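PDB 3JWH: Hen1 from Anabaena variabilis, which catalyses 2'-O-methylation of the 3'-terminal nucleotide of RNA, with S-adenosylmethionine as the probable methyl donor. Local coordinates for residues A23-S28 / A105-E110; V33-L36 / N42-K45; K134-T139 / F182-Q187; N173-I178 / V186-I191. All coordinates share one frame; numbering follows the deposited sequence.

In the fold
All four contacts are built on one seven-stranded mixed sheet of the Rossmann-like methyltransferase fold. Contacts 1 and 2 belong to its ligand-binding half and both touch SAH, the demethylated product of the donor. Their centres are about 9 Å apart, and strands 105-109 and 32-36 are neighbours in the sheet. Contact 3 joins contact 1 from the other flank, where Val-108 N probably hydrogen-bonds to Ile-137 O at 2.7 Å. Contact 4 shares Val-186 and Gln-187 with contact 3 and lies farthest from the pocket's two contacts, with its centre about 20 Å from that of contact 2. Along the chain, contact 2 is nested inside the loop closed by contact 1.

Contact 1: A23-S28 / A105-E110; sequences AALKQS and AATVIE. With SAH (S-adenosyl-L-homocysteine), chain C.
Leu-25 packs onto Ala-105 and Thr-107, setting helix 13-27 against a central parallel strand of the Rossmann-like methyltransferase sheet. The leucine CB leaves its helix across the line to the strand and stays 5.8 Å from Ala-105 CB. The first torsion (chi1 -73°) places CG opposite the carbonyl carbon and brings the branch down to the sheet. There CD2 does the touching: it lies 3.6 Å from Ala-105 CB and, farther along the strand, 4.2 Å from Thr-107 CG2, so that one methyl bridges two residues of the same sheet face. CD1 also inclines toward Thr-107, with Val-33 of the next strand beside it, while Ile-137 of strand 135-141 borders the leucine on the other flank. The Leu-25 and Thr-107 side chains cross nearly at right angles. In Thr-107, OG1 sits between the backbone N and carbonyl carbon (chi1 54°), presenting CG2 to the leucine and sending the hydroxyl to a hydrogen bond with Asp-35 OD1. The strand ends at the ligand, as in class I methyltransferases generally. Glu-110 takes up a left-handed backbone conformation there, and its OE2 is held by Arg-17 and Thr-139. Just before this turn, Ile-109 O accepts a 2.9 Å hydrogen bond from the amino N of SAH.

Contact 2: V33-L36 / N42-K45; sequences VIDL and NLLK. With SAH (S-adenosyl-L-homocysteine), chain C.
Asp-35 meets Leu-43 and Leu-44 where strand 32-36 and helix 42-49 begin a beta-alpha-beta unit of the Rossmann-like fold. The intervening loop supplies Gly-37, Cys-38 and Gly-39 to the SAH pocket. Along the strand, Val-33 faces Leu-25 of helix 13-27, while Ile-34 points away from helix 42-49, on the other face of the sheet, beside Ala-106 of the next strand. Asp-35 points back at the helix. Its CB lies 3.7 Å from Leu-44 CD2, and its OD1, hydrogen-bonded to Thr-107 OG1, has Leu-43 CD2 at 3.9 Å. With CG opposite the backbone N (chi1 -171°), the carboxylate leans forward along the strand toward the ligand end. Leu-36 then leads into the glycine loop and leans on Leu-93. At the start of the helix, Asn-42 CB approaches OXT of SAH at 3.6 Å. Between strand and helix sits a water, 2.8 Å from Asp-35 OD2, which accepts a 3.2 Å hydrogen bond from Leu-44 N.

Contact 3: K134-T139 / F182-Q187; sequences KIVIVT and FAYNVQ
The phenol ring of Tyr-184 reaches over to Lys-134 and Val-136 with one atom, CE2. Val-136 CG2 comes to it obliquely at 4.0 Å, and the backbone oxygen Lys-134 O, likewise oblique, stands 3.9 Å from the same carbon. Elsewhere around the ring, Phe-128 and His-209 each form an edge-to-face pair with it, so aromatic groups from helix 117-131 and strand 202-209 also pack against it. Its hydroxyl, Tyr-184 OH, hydrogen-bonds to Pro-133 O, which ties the ring end to the backbone just ahead of strand 135-141. Strands 135-141 and 184-188 are not paired: antiparallel strand 202-209 lies between them, in the 5-7-6 order that closes the sheet of class I methyltransferases, and 184-188 is the edge. The side chain therefore spans an intervening strand, and the nearest CA atoms, of Lys-134 and Tyr-184, are 8.7 Å apart. CG1 of Val-136 lies anti to the backbone N (chi1 -174°), which leaves CG2 opposite the carbonyl carbon and turned to the tyrosine; the two side chains meet at about a right angle. Before the edge strand begins, Ala-183 is the centre of an inverse gamma turn, closed by a 2.7 Å bond from Tyr-184 N to Phe-182 O as the chain leaves helix 168-181.

Contact 4: N173-I178 / V186-I191; sequences NWANKI and VQFQPI
Ala-175 and Val-186 are the pair whose CA atoms lie nearest, 7.0 Å apart. Helix 173-178 runs nearly antiparallel to strand 186-188, at 160°, with axes 9.2 Å apart at their nearest. Ala-175 CB points at the strand and settles against the rim of the Phe-188 ring, near its plane, at 3.7 Å from both CE1 and CZ. Val-186 CG2 lies beside the same methyl at 4.2 Å, so the alanine touches two strand residues that face the helix. The helix covers one face of the sheet's edge: in this Rossmann-like fold the chain leaves helix 168-181, turns tightly and enters strand 184-188, the outermost strand. Helix 117-131 is its neighbour in the same layer, linked through the hydrogen bond of Trp-174 NE1 to Glu-124 OE2. Ile-178 reaches Phe-207 of strand 202-209 and Phe-128, and its CG1 lies over one face of the Trp-174 ring, toward the rim. Asn-176 adds a polar touch: its OD1 sits 3.8 Å from Val-186 CG1, the branch set between backbone N and carbonyl carbon (chi1 71°). The same oxygen lies near the plane of the Phe-188 ring, 4.2 Å from CE2, and the amide stands almost perpendicular to that ring, at 89°. Phe-188 is further bordered by Gln-172 from the preceding turn of the helix.

Contact 1: A23-S28 / A105-E110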
loop_
_atom_site.group_PDB
_atom_site.type_symbol
_atom_site.label_atom_id
_atom_site.label_comp_id
_atom_site.label_asym_id
_atom_site.label_seq_id
_atom_site.Cartn_x
_atom_site.Cartn_y
_atom_site.Cartn_z
ATOM N N ALA A 23 -9.179 2.514 6.642
ATOM C CA ALA A 23 -10.273 3.467 6.484
ATOM C C ALA A 23 -10.503 3.783 5.003
ATOM O O ALA A 23 -11.639 3.834 4.536
ATOM C CB ALA A 23 -9.958 4.749 7.257
ATOM N N ALA A 24 -9.428 3.997 4.257
ATOM C CA ALA A 24 -9.587 4.293 2.837
ATOM C C ALA A 24 -10.166 3.093 2.074
ATOM O O ALA A 24 -11.011 3.260 1.201
ATOM C CB ALA A 24 -8.251 4.717 2.232
ATOM N N LEU A 25 -9.709 1.888 2.408
ATOM C CA LEU A 25 -10.207 0.680 1.759
ATOM C C LEU A 25 -11.705 0.550 1.949
ATOM O O LEU A 25 -12.451 0.291 0.998
ATOM C CB LEU A 25 -9.517 -0.558 2.334
ATOM C CG LEU A 25 -8.059 -0.745 1.905
ATOM C CD1 LEU A 25 -7.457 -1.898 2.643
ATOM C CD2 LEU A 25 -7.994 -0.984 0.390
ATOM N N LYS A 26 -12.140 0.737 3.190
ATOM C CA LYS A 26 -13.553 0.619 3.529
ATOM C C LYS A 26 -14.452 1.621 2.814
ATOM O O LYS A 26 -15.517 1.247 2.333
ATOM C CB LYS A 26 -13.731 0.697 5.054
ATOM C CG LYS A 26 -13.329 -0.606 5.758
ATOM C CD LYS A 26 -13.472 -0.553 7.271
ATOM C CE LYS A 26 -13.257 -1.937 7.870
ATOM N NZ LYS A 26 -13.334 -1.958 9.358
ATOM N N GLN A 27 -14.023 2.875 2.717
ATOM C CA GLN A 27 -14.821 3.890 2.034
ATOM C C GLN A 27 -15.016 3.581 0.544
ATOM O O GLN A 27 -16.003 4.005 -0.067
ATOM C CB GLN A 27 -14.178 5.263 2.188
ATOM C CG GLN A 27 -13.914 5.641 3.624
ATOM C CD GLN A 27 -13.799 7.137 3.813
ATOM O OE1 GLN A 27 -12.986 7.801 3.158
ATOM N NE2 GLN A 27 -14.616 7.680 4.708
ATOM N N SER A 28 -14.066 2.855 -0.037
ATOM C CA SER A 28 -14.134 2.463 -1.441
ATOM C C SER A 28 -14.788 1.085 -1.530
ATOM O O SER A 28 -14.956 0.541 -2.617
ATOM C CB SER A 28 -12.724 2.380 -2.032
ATOM O OG SER A 28 -12.027 3.601 -1.877
ATOM N N ALA A 105 -8.602 -3.593 -4.703
ATOM C CA ALA A 105 -7.578 -2.608 -4.373
ATOM C C ALA A 105 -6.202 -3.213 -4.165
ATOM O O ALA A 105 -6.057 -4.380 -3.799
ATOM C CB ALA A 105 -7.992 -1.848 -3.105
ATOM N N ALA A 106 -5.196 -2.392 -4.418
ATOM C CA ALA A 106 -3.815 -2.757 -4.217
ATOM C C ALA A 106 -3.275 -1.718 -3.222
ATOM O O ALA A 106 -3.569 -0.528 -3.342
ATOM C CB ALA A 106 -3.064 -2.654 -5.520
ATOM N N THR A 107 -2.521 -2.152 -2.223
ATOM C CA THR A 107 -1.943 -1.189 -1.285
ATOM C C THR A 107 -0.440 -1.275 -1.439
ATOM O O THR A 107 0.114 -2.357 -1.561
ATOM C CB THR A 107 -2.322 -1.485 0.188
ATOM O OG1 THR A 107 -1.970 -2.838 0.517
ATOM C CG2 THR A 107 -3.810 -1.257 0.417
ATOM N N VAL A 108 0.220 -0.130 -1.447
ATOM C CA VAL A 108 1.669 -0.068 -1.593
ATOM C C VAL A 108 2.078 0.830 -0.410
ATOM O O VAL A 108 2.147 2.057 -0.538
ATOM C CB VAL A 108 2.049 0.610 -2.941
ATOM C CG1 VAL A 108 3.493 0.372 -3.248
ATOM C CG2 VAL A 108 1.140 0.108 -4.067
ATOM N N ILE A 109 2.343 0.207 0.730
ATOM C CA ILE A 109 2.666 0.917 1.963
ATOM C C ILE A 109 4.139 1.017 2.289
ATOM O O ILE A 109 4.800 0.009 2.553
ATOM C CB ILE A 109 1.964 0.253 3.147
ATOM C CG1 ILE A 109 0.521 -0.057 2.768
ATOM C CG2 ILE A 109 1.982 1.182 4.371
ATOM C CD1 ILE A 109 -0.294 1.160 2.327
ATOM N N GLU A 110 4.650 2.242 2.273
ATOM C CA GLU A 110 6.055 2.478 2.568
ATOM C C GLU A 110 6.919 1.587 1.676
ATOM O O GLU A 110 7.834 0.899 2.146
ATOM C CB GLU A 110 6.334 2.183 4.046
ATOM C CG GLU A 110 5.349 2.877 5.015
ATOM C CD GLU A 110 5.349 4.413 4.906
ATOM O OE1 GLU A 110 6.384 5.047 5.216
ATOM O OE2 GLU A 110 4.313 4.986 4.515
HETATM N N SAH C . 4.601 -2.541 3.867
HETATM C CA SAH C . 5.293 -3.124 5.027
HETATM C CB SAH C . 6.730 -2.601 5.077
HETATM C CG SAH C . 7.461 -2.927 3.774
HETATM S SD SAH C . 9.175 -2.288 3.697
HETATM C C SAH C . 4.574 -2.715 6.314
HETATM O O SAH C . 5.007 -1.697 6.895
HETATM O OXT SAH C . 3.615 -3.428 6.684
HETATM C "C5'" SAH C . 9.440 -2.532 1.904
HETATM C "C4'" SAH C . 8.973 -3.919 1.458
HETATM O "O4'" SAH C . 8.958 -3.961 0.020
HETATM C "C3'" SAH C . 9.961 -4.990 1.930
HETATM O "O3'" SAH C . 9.257 -6.185 2.277
HETATM C "C2'" SAH C . 10.797 -5.209 0.669
HETATM O "O2'" SAH C . 11.343 -6.531 0.691
HETATM C "C1'" SAH C . 9.676 -5.142 -0.366
HETATM N N9 SAH C . 10.196 -4.960 -1.739
HETATM C C8 SAH C . 11.127 -4.085 -2.109
HETATM N N7 SAH C . 11.323 -4.173 -3.422
HETATM C C5 SAH C . 10.512 -5.113 -3.895
HETATM C C6 SAH C . 10.274 -5.642 -5.153
HETATM N N6 SAH C . 10.952 -5.199 -6.211
HETATM N N1 SAH C . 9.366 -6.612 -5.288
HETATM C C2 SAH C . 8.695 -7.070 -4.240
HETATM N N3 SAH C . 8.897 -6.591 -3.028
HETATM C C4 SAH C . 9.792 -5.618 -2.819
#

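Contact 2: V33-L36 / N42-K45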
loop_
_atom_site.group_PDB
_atom_site.type_symbol
_atom_site.label_atom_id
_atom_site.label_comp_id
_atom_site.label_asym_id
_atom_site.label_seq_id
_atom_site.Cartn_x
_atom_site.Cartn_y
_atom_site.Cartn_z
ATOM N N VAL A 33 -8.307 -7.427 -1.337
ATOM C CA VAL A 33 -7.102 -6.621 -1.360
ATOM C C VAL A 33 -5.783 -7.343 -1.527
ATOM O O VAL A 33 -5.552 -8.397 -0.950
ATOM C CB VAL A 33 -6.978 -5.776 -0.054
ATOM C CG1 VAL A 33 -5.781 -4.804 -0.159
ATOM C CG2 VAL A 33 -8.298 -5.036 0.230
ATOM N N ILE A 34 -4.898 -6.729 -2.298
ATOM C CA ILE A 34 -3.586 -7.277 -2.486
ATOM C C ILE A 34 -2.556 -6.260 -2.008
ATOM O O ILE A 34 -2.505 -5.146 -2.488
ATOM C CB ILE A 34 -3.331 -7.676 -3.967
ATOM C CG1 ILE A 34 -1.921 -8.237 -4.106
ATOM C CG2 ILE A 34 -3.487 -6.480 -4.884
ATOM C CD1 ILE A 34 -1.652 -8.929 -5.468
ATOM N N ASP A 35 -1.722 -6.670 -1.061
ATOM C CA ASP A 35 -0.691 -5.803 -0.506
ATOM C C ASP A 35 0.681 -6.048 -1.150
ATOM O O ASP A 35 1.337 -7.056 -0.873
ATOM C CB ASP A 35 -0.626 -6.028 0.998
ATOM C CG ASP A 35 0.256 -5.025 1.699
ATOM O OD1 ASP A 35 0.283 -3.848 1.271
ATOM O OD2 ASP A 35 0.909 -5.412 2.692
ATOM N N LEU A 36 1.101 -5.127 -2.005
ATOM C CA LEU A 36 2.371 -5.259 -2.718
ATOM C C LEU A 36 3.553 -4.745 -1.888
ATOM O O LEU A 36 3.633 -3.573 -1.567
ATOM C CB LEU A 36 2.279 -4.534 -4.062
ATOM C CG LEU A 36 1.037 -4.898 -4.895
ATOM C CD1 LEU A 36 0.889 -3.935 -6.053
ATOM C CD2 LEU A 36 1.142 -6.337 -5.389
ATOM N N ASN A 42 2.207 -6.593 8.642
ATOM C CA ASN A 42 1.532 -5.751 9.625
ATOM C C ASN A 42 0.122 -5.437 9.157
ATOM O O ASN A 42 -0.845 -5.684 9.875
ATOM C CB ASN A 42 2.326 -4.473 9.871
ATOM C CG ASN A 42 3.616 -4.738 10.615
ATOM O OD1 ASN A 42 3.691 -5.664 11.434
ATOM N ND2 ASN A 42 4.642 -3.920 10.355
ATOM N N LEU A 43 -0.003 -4.923 7.936
ATOM C CA LEU A 43 -1.322 -4.631 7.406
ATOM C C LEU A 43 -2.093 -5.931 7.136
ATOM O O LEU A 43 -3.312 -5.986 7.332
ATOM C CB LEU A 43 -1.213 -3.804 6.126
ATOM C CG LEU A 43 -2.538 -3.643 5.381
ATOM C CD1 LEU A 43 -3.532 -2.861 6.236
ATOM C CD2 LEU A 43 -2.298 -2.938 4.064
ATOM N N LEU A 44 -1.395 -6.981 6.690
ATOM C CA LEU A 44 -2.072 -8.261 6.417
ATOM C C LEU A 44 -2.730 -8.819 7.696
ATOM O O LEU A 44 -3.809 -9.401 7.634
ATOM C CB LEU A 44 -1.090 -9.308 5.852
ATOM C CG LEU A 44 -0.339 -9.069 4.530
ATOM C CD1 LEU A 44 0.487 -10.308 4.243
ATOM C CD2 LEU A 44 -1.290 -8.781 3.361
ATOM N N LYS A 45 -2.085 -8.644 8.847
ATOM C CA LYS A 45 -2.642 -9.131 10.114
ATOM C C LYS A 45 -3.968 -8.442 10.425
ATOM O O LYS A 45 -4.948 -9.089 10.800
ATOM C CB LYS A 45 -1.652 -8.891 11.256
ATOM C CG LYS A 45 -2.126 -9.407 12.605
ATOM C CD LYS A 45 -0.988 -9.496 13.611
ATOM C CE LYS A 45 -1.368 -10.398 14.780
ATOM N NZ LYS A 45 -0.232 -10.616 15.731
HETATM N N SAH C . 4.601 -2.541 3.867
HETATM C CA SAH C . 5.293 -3.124 5.027
HETATM C CB SAH C . 6.730 -2.601 5.077
HETATM C CG SAH C . 7.461 -2.927 3.774
HETATM S SD SAH C . 9.175 -2.288 3.697
HETATM C C SAH C . 4.574 -2.715 6.314
HETATM O O SAH C . 5.007 -1.697 6.895
HETATM O OXT SAH C . 3.615 -3.428 6.684
HETATM C "C5'" SAH C . 9.440 -2.532 1.904
HETATM C "C4'" SAH C . 8.973 -3.919 1.458
HETATM O "O4'" SAH C . 8.958 -3.961 0.020
HETATM C "C3'" SAH C . 9.961 -4.990 1.930
HETATM O "O3'" SAH C . 9.257 -6.185 2.277
HETATM C "C2'" SAH C . 10.797 -5.209 0.669
HETATM O "O2'" SAH C . 11.343 -6.531 0.691
HETATM C "C1'" SAH C . 9.676 -5.142 -0.366
HETATM N N9 SAH C . 10.196 -4.960 -1.739
HETATM C C8 SAH C . 11.127 -4.085 -2.109
HETATM N N7 SAH C . 11.323 -4.173 -3.422
HETATM C C5 SAH C . 10.512 -5.113 -3.895
HETATM C C6 SAH C . 10.274 -5.642 -5.153
HETATM N N6 SAH C . 10.952 -5.199 -6.211
HETATM N N1 SAH C . 9.366 -6.612 -5.288
HETATM C C2 SAH C . 8.695 -7.070 -4.240
HETATM N N3 SAH C . 8.897 -6.591 -3.028
HETATM C C4 SAH C . 9.792 -5.618 -2.819
HETATM O O HOH W 1 1.401 -6.153 5.312
#

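Contact 3: K134-T139 / F182-Q187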
loop_
_atom_site.group_PDB
_atom_site.type_symbol
_atom_site.label_atom_id
_atom_site.label_comp_id
_atom_site.label_asym_id
_atom_site.label_seq_id
_atom_site.Cartn_x
_atom_site.Cartn_y
_atom_site.Cartn_z
ATOM N N LYS A 134 -9.317 -1.135 -9.283
ATOM C CA LYS A 134 -10.160 0.046 -9.150
ATOM C C LYS A 134 -9.531 1.054 -8.177
ATOM O O LYS A 134 -9.532 2.259 -8.431
ATOM C CB LYS A 134 -11.541 -0.351 -8.635
ATOM C CG LYS A 134 -12.545 0.799 -8.632
ATOM C CD LYS A 134 -13.925 0.360 -8.154
ATOM C CE LYS A 134 -14.953 1.466 -8.378
ATOM N NZ LYS A 134 -16.348 1.011 -8.073
ATOM N N ILE A 135 -8.977 0.543 -7.086
ATOM C CA ILE A 135 -8.369 1.387 -6.059
ATOM C C ILE A 135 -6.906 1.066 -5.826
ATOM O O ILE A 135 -6.529 -0.098 -5.823
ATOM C CB ILE A 135 -9.085 1.204 -4.685
ATOM C CG1 ILE A 135 -10.563 1.549 -4.807
ATOM C CG2 ILE A 135 -8.402 2.039 -3.607
ATOM C CD1 ILE A 135 -10.803 2.905 -5.391
ATOM N N VAL A 136 -6.094 2.098 -5.627
ATOM C CA VAL A 136 -4.674 1.929 -5.298
ATOM C C VAL A 136 -4.299 2.889 -4.157
ATOM O O VAL A 136 -4.414 4.102 -4.305
ATOM C CB VAL A 136 -3.724 2.259 -6.465
ATOM C CG1 VAL A 136 -2.316 1.911 -6.060
ATOM C CG2 VAL A 136 -4.128 1.508 -7.729
ATOM N N ILE A 137 -3.841 2.356 -3.034
ATOM C CA ILE A 137 -3.439 3.207 -1.927
ATOM C C ILE A 137 -1.929 3.132 -1.749
ATOM O O ILE A 137 -1.370 2.055 -1.590
ATOM C CB ILE A 137 -4.180 2.810 -0.619
ATOM C CG1 ILE A 137 -5.668 3.081 -0.795
ATOM C CG2 ILE A 137 -3.630 3.626 0.582
ATOM C CD1 ILE A 137 -6.580 1.969 -0.280
ATOM N N VAL A 138 -1.284 4.295 -1.819
ATOM C CA VAL A 138 0.166 4.435 -1.679
ATOM C C VAL A 138 0.541 5.413 -0.546
ATOM O O VAL A 138 0.045 6.538 -0.507
ATOM C CB VAL A 138 0.781 4.998 -2.977
ATOM C CG1 VAL A 138 2.311 5.128 -2.825
ATOM C CG2 VAL A 138 0.401 4.119 -4.160
ATOM N N THR A 139 1.406 4.999 0.377
ATOM C CA THR A 139 1.823 5.913 1.436
ATOM C C THR A 139 3.329 5.958 1.437
ATOM O O THR A 139 3.991 4.966 1.150
ATOM C CB THR A 139 1.382 5.466 2.850
ATOM O OG1 THR A 139 2.168 4.349 3.258
ATOM C CG2 THR A 139 -0.053 5.074 2.872
ATOM N N PHE A 182 -1.834 7.198 -16.663
ATOM C CA PHE A 182 -2.775 6.121 -16.421
ATOM C C PHE A 182 -4.208 6.589 -16.159
ATOM O O PHE A 182 -4.437 7.732 -15.782
ATOM C CB PHE A 182 -2.233 5.288 -15.267
ATOM C CG PHE A 182 -0.831 4.807 -15.504
ATOM C CD1 PHE A 182 -0.583 3.743 -16.369
ATOM C CD2 PHE A 182 0.253 5.455 -14.904
ATOM C CE1 PHE A 182 0.716 3.333 -16.633
ATOM C CE2 PHE A 182 1.552 5.050 -15.164
ATOM C CZ PHE A 182 1.790 3.988 -16.027
ATOM N N ALA A 183 -5.173 5.696 -16.364
ATOM C CA ALA A 183 -6.589 6.036 -16.183
ATOM C C ALA A 183 -7.021 6.162 -14.718
ATOM O O ALA A 183 -7.929 5.468 -14.261
ATOM C CB ALA A 183 -7.478 5.000 -16.917
ATOM N N TYR A 184 -6.369 7.053 -13.984
ATOM C CA TYR A 184 -6.697 7.253 -12.576
ATOM C C TYR A 184 -6.759 8.720 -12.200
ATOM O O TYR A 184 -6.201 9.574 -12.879
ATOM C CB TYR A 184 -5.646 6.606 -11.658
ATOM C CG TYR A 184 -5.655 5.110 -11.637
ATOM C CD1 TYR A 184 -5.057 4.375 -12.663
ATOM C CD2 TYR A 184 -6.303 4.417 -10.614
ATOM C CE1 TYR A 184 -5.110 2.988 -12.669
ATOM C CE2 TYR A 184 -6.358 3.033 -10.620
ATOM C CZ TYR A 184 -5.762 2.322 -11.648
ATOM O OH TYR A 184 -5.818 0.936 -11.649
ATOM N N ASN A 185 -7.447 8.986 -11.100
ATOM C CA ASN A 185 -7.534 10.319 -10.539
ATOM C C ASN A 185 -7.027 10.089 -9.106
ATOM O O ASN A 185 -7.172 8.993 -8.544
ATOM C CB ASN A 185 -8.967 10.833 -10.591
ATOM C CG ASN A 185 -9.421 11.136 -12.010
ATOM O OD1 ASN A 185 -10.550 10.841 -12.384
ATOM N ND2 ASN A 185 -8.541 11.727 -12.808
ATOM N N VAL A 186 -6.394 11.100 -8.527
ATOM C CA VAL A 186 -5.812 10.945 -7.208
ATOM C C VAL A 186 -6.315 11.949 -6.171
ATOM O O VAL A 186 -6.675 13.077 -6.504
ATOM C CB VAL A 186 -4.272 11.059 -7.321
ATOM C CG1 VAL A 186 -3.882 12.508 -7.621
ATOM C CG2 VAL A 186 -3.603 10.545 -6.071
ATOM N N GLN A 187 -6.344 11.518 -4.918
ATOM C CA GLN A 187 -6.750 12.364 -3.801
ATOM C C GLN A 187 -5.676 12.198 -2.733
ATOM O O GLN A 187 -5.235 11.082 -2.456
ATOM C CB GLN A 187 -8.100 11.920 -3.228
ATOM C CG GLN A 187 -9.312 12.497 -3.936
ATOM C CD GLN A 187 -9.341 14.012 -3.885
ATOM O OE1 GLN A 187 -9.262 14.612 -2.806
ATOM N NE2 GLN A 187 -9.454 14.646 -5.054
#

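Contact 4: N173-I178 / V186-I191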
loop_
_atom_site.group_PDB
_atom_site.type_symbol
_atom_site.label_atom_id
_atom_site.label_comp_id
_atom_site.label_asym_id
_atom_site.label_seq_id
_atom_site.Cartn_x
_atom_site.Cartn_y
_atom_site.Cartn_z
ATOM N N ASN A 173 3.909 15.281 -7.239
ATOM C CA ASN A 173 4.180 15.399 -8.669
ATOM C C ASN A 173 4.195 13.987 -9.245
ATOM O O ASN A 173 3.731 13.749 -10.360
ATOM C CB ASN A 173 5.542 16.051 -8.933
ATOM C CG ASN A 173 5.594 17.509 -8.516
ATOM O OD1 ASN A 173 4.572 18.213 -8.482
ATOM N ND2 ASN A 173 6.803 17.984 -8.215
ATOM N N TRP A 174 4.754 13.058 -8.475
ATOM C CA TRP A 174 4.832 11.665 -8.882
ATOM C C TRP A 174 3.423 11.144 -9.119
ATOM O O TRP A 174 3.151 10.534 -10.154
ATOM C CB TRP A 174 5.496 10.812 -7.799
ATOM C CG TRP A 174 5.392 9.335 -8.082
ATOM C CD1 TRP A 174 6.110 8.624 -9.014
ATOM C CD2 TRP A 174 4.447 8.415 -7.520
ATOM N NE1 TRP A 174 5.659 7.327 -9.070
ATOM C CE2 TRP A 174 4.638 7.169 -8.168
ATOM C CE3 TRP A 174 3.457 8.521 -6.537
ATOM C CZ2 TRP A 174 3.865 6.038 -7.863
ATOM C CZ3 TRP A 174 2.688 7.391 -6.230
ATOM C CH2 TRP A 174 2.897 6.169 -6.894
ATOM N N ALA A 175 2.533 11.403 -8.159
ATOM C CA ALA A 175 1.155 10.939 -8.229
ATOM C C ALA A 175 0.342 11.617 -9.315
ATOM O O ALA A 175 -0.498 10.987 -9.953
ATOM C CB ALA A 175 0.472 11.115 -6.881
ATOM N N ASN A 176 0.577 12.907 -9.515
ATOM C CA ASN A 176 -0.145 13.627 -10.545
ATOM C C ASN A 176 0.351 13.108 -11.894
ATOM O O ASN A 176 -0.435 12.955 -12.826
ATOM C CB ASN A 176 0.083 15.140 -10.425
ATOM C CG ASN A 176 -0.692 15.756 -9.267
ATOM O OD1 ASN A 176 -1.846 15.407 -9.020
ATOM N ND2 ASN A 176 -0.062 16.697 -8.563
ATOM N N LYS A 177 1.644 12.834 -11.997
ATOM C CA LYS A 177 2.189 12.302 -13.244
ATOM C C LYS A 177 1.525 10.953 -13.504
ATOM O O LYS A 177 1.381 10.556 -14.651
ATOM C CB LYS A 177 3.709 12.108 -13.168
ATOM C CG LYS A 177 4.549 13.337 -13.499
ATOM C CD LYS A 177 4.642 13.575 -14.993
ATOM C CE LYS A 177 5.472 14.814 -15.298
ATOM N NZ LYS A 177 5.652 15.073 -16.765
ATOM N N ILE A 178 1.122 10.249 -12.446
ATOM C CA ILE A 178 0.475 8.956 -12.635
ATOM C C ILE A 178 -0.896 9.137 -13.283
ATOM O O ILE A 178 -1.261 8.400 -14.197
ATOM C CB ILE A 178 0.300 8.182 -11.298
ATOM C CG1 ILE A 178 1.660 7.681 -10.782
ATOM C CG2 ILE A 178 -0.643 7.013 -11.494
ATOM C CD1 ILE A 178 2.347 6.668 -11.698
ATOM N N VAL A 186 -6.394 11.100 -8.527
ATOM C CA VAL A 186 -5.812 10.945 -7.208
ATOM C C VAL A 186 -6.315 11.949 -6.171
ATOM O O VAL A 186 -6.675 13.077 -6.504
ATOM C CB VAL A 186 -4.272 11.059 -7.321
ATOM C CG1 VAL A 186 -3.882 12.508 -7.621
ATOM C CG2 VAL A 186 -3.603 10.545 -6.071
ATOM N N GLN A 187 -6.344 11.518 -4.918
ATOM C CA GLN A 187 -6.750 12.364 -3.801
ATOM C C GLN A 187 -5.676 12.198 -2.733
ATOM O O GLN A 187 -5.235 11.082 -2.456
ATOM C CB GLN A 187 -8.100 11.920 -3.228
ATOM C CG GLN A 187 -9.312 12.497 -3.936
ATOM C CD GLN A 187 -9.341 14.012 -3.885
ATOM O OE1 GLN A 187 -9.262 14.612 -2.806
ATOM N NE2 GLN A 187 -9.454 14.646 -5.054
ATOM N N PHE A 188 -5.230 13.303 -2.153
ATOM C CA PHE A 188 -4.222 13.224 -1.110
ATOM C C PHE A 188 -4.885 13.327 0.251
ATOM O O PHE A 188 -5.870 14.041 0.421
ATOM C CB PHE A 188 -3.179 14.309 -1.318
ATOM C CG PHE A 188 -2.465 14.191 -2.626
ATOM C CD1 PHE A 188 -1.533 13.179 -2.836
ATOM C CD2 PHE A 188 -2.753 15.068 -3.670
ATOM C CE1 PHE A 188 -0.901 13.045 -4.069
ATOM C CE2 PHE A 188 -2.130 14.940 -4.896
ATOM C CZ PHE A 188 -1.202 13.927 -5.099
ATOM N N GLN A 189 -4.356 12.576 1.208
ATOM C CA GLN A 189 -4.902 12.538 2.557
ATOM C C GLN A 189 -3.803 12.217 3.558
ATOM O O GLN A 189 -3.564 11.050 3.863
ATOM C CB GLN A 189 -5.983 11.457 2.646
ATOM C CG GLN A 189 -7.212 11.702 1.778
ATOM C CD GLN A 189 -7.975 10.422 1.451
ATOM O OE1 GLN A 189 -8.192 9.569 2.317
ATOM N NE2 GLN A 189 -8.391 10.288 0.191
ATOM N N PRO A 190 -3.113 13.241 4.081
ATOM C CA PRO A 190 -2.048 12.962 5.053
ATOM C C PRO A 190 -2.633 12.220 6.253
ATOM O O PRO A 190 -3.790 12.432 6.610
ATOM C CB PRO A 190 -1.536 14.359 5.411
ATOM C CG PRO A 190 -2.756 15.208 5.267
ATOM C CD PRO A 190 -3.347 14.692 3.968
ATOM N N ILE A 191 -1.849 11.342 6.865
ATOM C CA ILE A 191 -2.357 10.591 8.002
ATOM C C ILE A 191 -1.784 11.050 9.339
ATOM O O ILE A 191 -2.419 10.877 10.380
ATOM C CB ILE A 191 -2.123 9.067 7.811
ATOM C CG1 ILE A 191 -0.635 8.729 7.879
ATOM C CG2 ILE A 191 -2.692 8.626 6.469
ATOM C CD1 ILE A 191 -0.092 8.586 9.295
#